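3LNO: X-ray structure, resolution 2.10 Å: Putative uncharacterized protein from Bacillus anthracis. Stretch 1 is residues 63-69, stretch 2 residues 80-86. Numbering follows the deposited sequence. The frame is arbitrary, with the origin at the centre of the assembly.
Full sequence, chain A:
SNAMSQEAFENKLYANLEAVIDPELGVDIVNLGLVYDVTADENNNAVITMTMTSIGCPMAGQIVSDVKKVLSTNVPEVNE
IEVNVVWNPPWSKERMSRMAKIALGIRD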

# COMPACT_ATOMS: atom_id res chain seq x y z
N ILE A 63 6.54 -6.49 -4.75
CA ILE A 63 5.44 -5.73 -4.16
C ILE A 63 5.38 -4.33 -4.77
O ILE A 63 4.33 -3.89 -5.24
CB ILE A 63 5.49 -5.77 -2.61
CG1 ILE A 63 5.13 -7.18 -2.13
CG2 ILE A 63 4.54 -4.74 -2.01
CD1 ILE A 63 5.29 -7.40 -0.63
N VAL A 64 6.53 -3.66 -4.84
CA VAL A 64 6.59 -2.35 -5.43
C VAL A 64 6.14 -2.28 -6.90
O VAL A 64 5.37 -1.38 -7.27
CB VAL A 64 8.00 -1.77 -5.35
CG1 VAL A 64 8.09 -0.52 -6.23
CG2 VAL A 64 8.36 -1.48 -3.89
N SER A 65 6.64 -3.17 -7.75
CA SER A 65 6.15 -3.17 -9.14
C SER A 65 4.65 -3.50 -9.21
O SER A 65 3.92 -2.98 -10.05
CB SER A 65 6.99 -4.08 -10.07
OG SER A 65 7.20 -5.35 -9.51
N ASP A 66 4.18 -4.35 -8.30
CA ASP A 66 2.75 -4.64 -8.22
C ASP A 66 1.92 -3.39 -7.85
O ASP A 66 0.85 -3.15 -8.42
CB ASP A 66 2.50 -5.76 -7.22
CG ASP A 66 1.92 -6.99 -7.87
OD1 ASP A 66 2.61 -7.58 -8.73
OD2 ASP A 66 0.77 -7.35 -7.52
N VAL A 67 2.44 -2.58 -6.94
CA VAL A 67 1.82 -1.30 -6.64
C VAL A 67 1.68 -0.44 -7.91
O VAL A 67 0.60 0.06 -8.22
CB VAL A 67 2.59 -0.51 -5.53
CG1 VAL A 67 2.10 0.91 -5.46
CG2 VAL A 67 2.39 -1.15 -4.16
N LYS A 68 2.76 -0.31 -8.68
CA LYS A 68 2.69 0.52 -9.89
C LYS A 68 1.74 -0.05 -10.93
O LYS A 68 0.94 0.67 -11.51
CB LYS A 68 4.08 0.74 -10.49
CG LYS A 68 5.01 1.45 -9.51
CD LYS A 68 6.32 1.81 -10.18
CE LYS A 68 7.05 2.92 -9.41
NZ LYS A 68 8.19 3.42 -10.23
N LYS A 69 1.80 -1.35 -11.16
CA LYS A 69 0.88 -1.96 -12.10
C LYS A 69 -0.57 -1.79 -11.64
O LYS A 69 -1.46 -1.44 -12.44
CB LYS A 69 1.20 -3.44 -12.25
CG LYS A 69 0.25 -4.18 -13.19
CD LYS A 69 0.84 -5.51 -13.70
CE LYS A 69 0.77 -6.62 -12.65
NZ LYS A 69 1.12 -7.97 -13.22
N GLU A 80 2.10 10.43 -11.98
CA GLU A 80 3.28 9.79 -11.41
C GLU A 80 2.93 8.85 -10.28
O GLU A 80 2.06 9.12 -9.45
CB GLU A 80 4.28 10.82 -10.92
CG GLU A 80 5.68 10.25 -10.72
CD GLU A 80 6.62 11.30 -10.16
OE1 GLU A 80 6.18 12.47 -10.05
OE2 GLU A 80 7.79 10.98 -9.83
N ILE A 81 3.62 7.72 -10.25
CA ILE A 81 3.53 6.86 -9.09
C ILE A 81 4.90 6.63 -8.49
O ILE A 81 5.72 5.92 -9.07
CB ILE A 81 2.96 5.50 -9.40
CG1 ILE A 81 1.64 5.65 -10.14
CG2 ILE A 81 2.82 4.72 -8.09
CD1 ILE A 81 1.14 4.40 -10.76
N GLU A 82 5.13 7.18 -7.30
CA GLU A 82 6.36 6.93 -6.58
C GLU A 82 6.08 6.03 -5.38
O GLU A 82 5.13 6.28 -4.62
CB GLU A 82 6.90 8.25 -6.04
CG GLU A 82 7.68 9.05 -6.99
CD GLU A 82 8.45 10.14 -6.27
OE1 GLU A 82 7.93 11.29 -6.23
OE2 GLU A 82 9.55 9.85 -5.73
N VAL A 83 6.91 5.02 -5.17
CA VAL A 83 6.76 4.17 -3.99
C VAL A 83 7.99 4.34 -3.15
O VAL A 83 9.10 3.98 -3.59
CB VAL A 83 6.57 2.68 -4.33
CG1 VAL A 83 6.31 1.89 -3.07
CG2 VAL A 83 5.40 2.49 -5.30
N ASN A 84 7.84 4.92 -1.96
CA ASN A 84 9.01 5.04 -1.09
C ASN A 84 8.90 4.02 0.01
O ASN A 84 7.95 4.03 0.80
CB ASN A 84 9.14 6.44 -0.49
CG ASN A 84 9.47 7.50 -1.53
OD1 ASN A 84 10.16 7.24 -2.53
ND2 ASN A 84 8.98 8.71 -1.30
N VAL A 85 9.87 3.12 0.05
CA VAL A 85 9.88 2.07 1.06
C VAL A 85 10.70 2.54 2.28
O VAL A 85 11.89 2.86 2.15
CB VAL A 85 10.48 0.82 0.47
CG1 VAL A 85 10.64 -0.23 1.53
CG2 VAL A 85 9.63 0.33 -0.72
N VAL A 86 10.07 2.63 3.45
CA VAL A 86 10.78 3.13 4.62
C VAL A 86 10.83 2.05 5.68
O VAL A 86 10.18 1.02 5.55
CB VAL A 86 10.16 4.45 5.15
CG1 VAL A 86 10.18 5.52 4.05
CG2 VAL A 86 8.75 4.24 5.67

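Residues 63-69 form part of a longer helix that packs along one face of the strand that includes residues 81-85. The two run nearly antiparallel, with 154° between their N-to-C directions, and their axes approach to 9.0 Å, a spacing that leaves room for a layer of side chains between the backbones. The register follows from this direction: Val64 sits nearest Val83 (CA to CA, 6.7 Å), and Lys68, one turn later, sits nearest Ile81 (CA to CA, 6.4 Å). No hydrogen bond links the stretches. The helix satisfies its own backbone, as in the bond from Val67 N to Ile63 O (2.9 Å), and the contact rests on apolar packing.

Ile63 is buried but does not reach the strand. Val64 makes the first contact, its CB directed toward the strand and its chi1 in the t well. Its CG2 methyl packs against two strand valines, lying 4.0 Å from Val83 CG1 and 3.9 Å from Val85 CG2. Strand alternation makes this possible: Ile81, Val83 and Val85 point toward the helix, whereas Glu82 and Asn84 point away and leave their polar groups off the interface. Ser65 points away from the strand and Asp66 is out of reach, so neither takes part.

Val67 returns to the contact face. Its CG1 packs on Val83 CG2 at 3.7 Å, while Val64 lies against both methyls of Val83, a close fit between branched side chains. The CA-to-CB bond of Lys68 points sideways to the strand, and its extended chain runs along Ile81: CG is 4.2 Å from Ile81 CG2, and CE comes within 3.3 Å of Ile81 O. Here the methylenes near CG pack on the isoleucine methyl, whereas CE, polarised by the adjoining ammonium, sits against the backbone carbonyl at an exposed margin. Lys69 points away, and the helix continues beyond it.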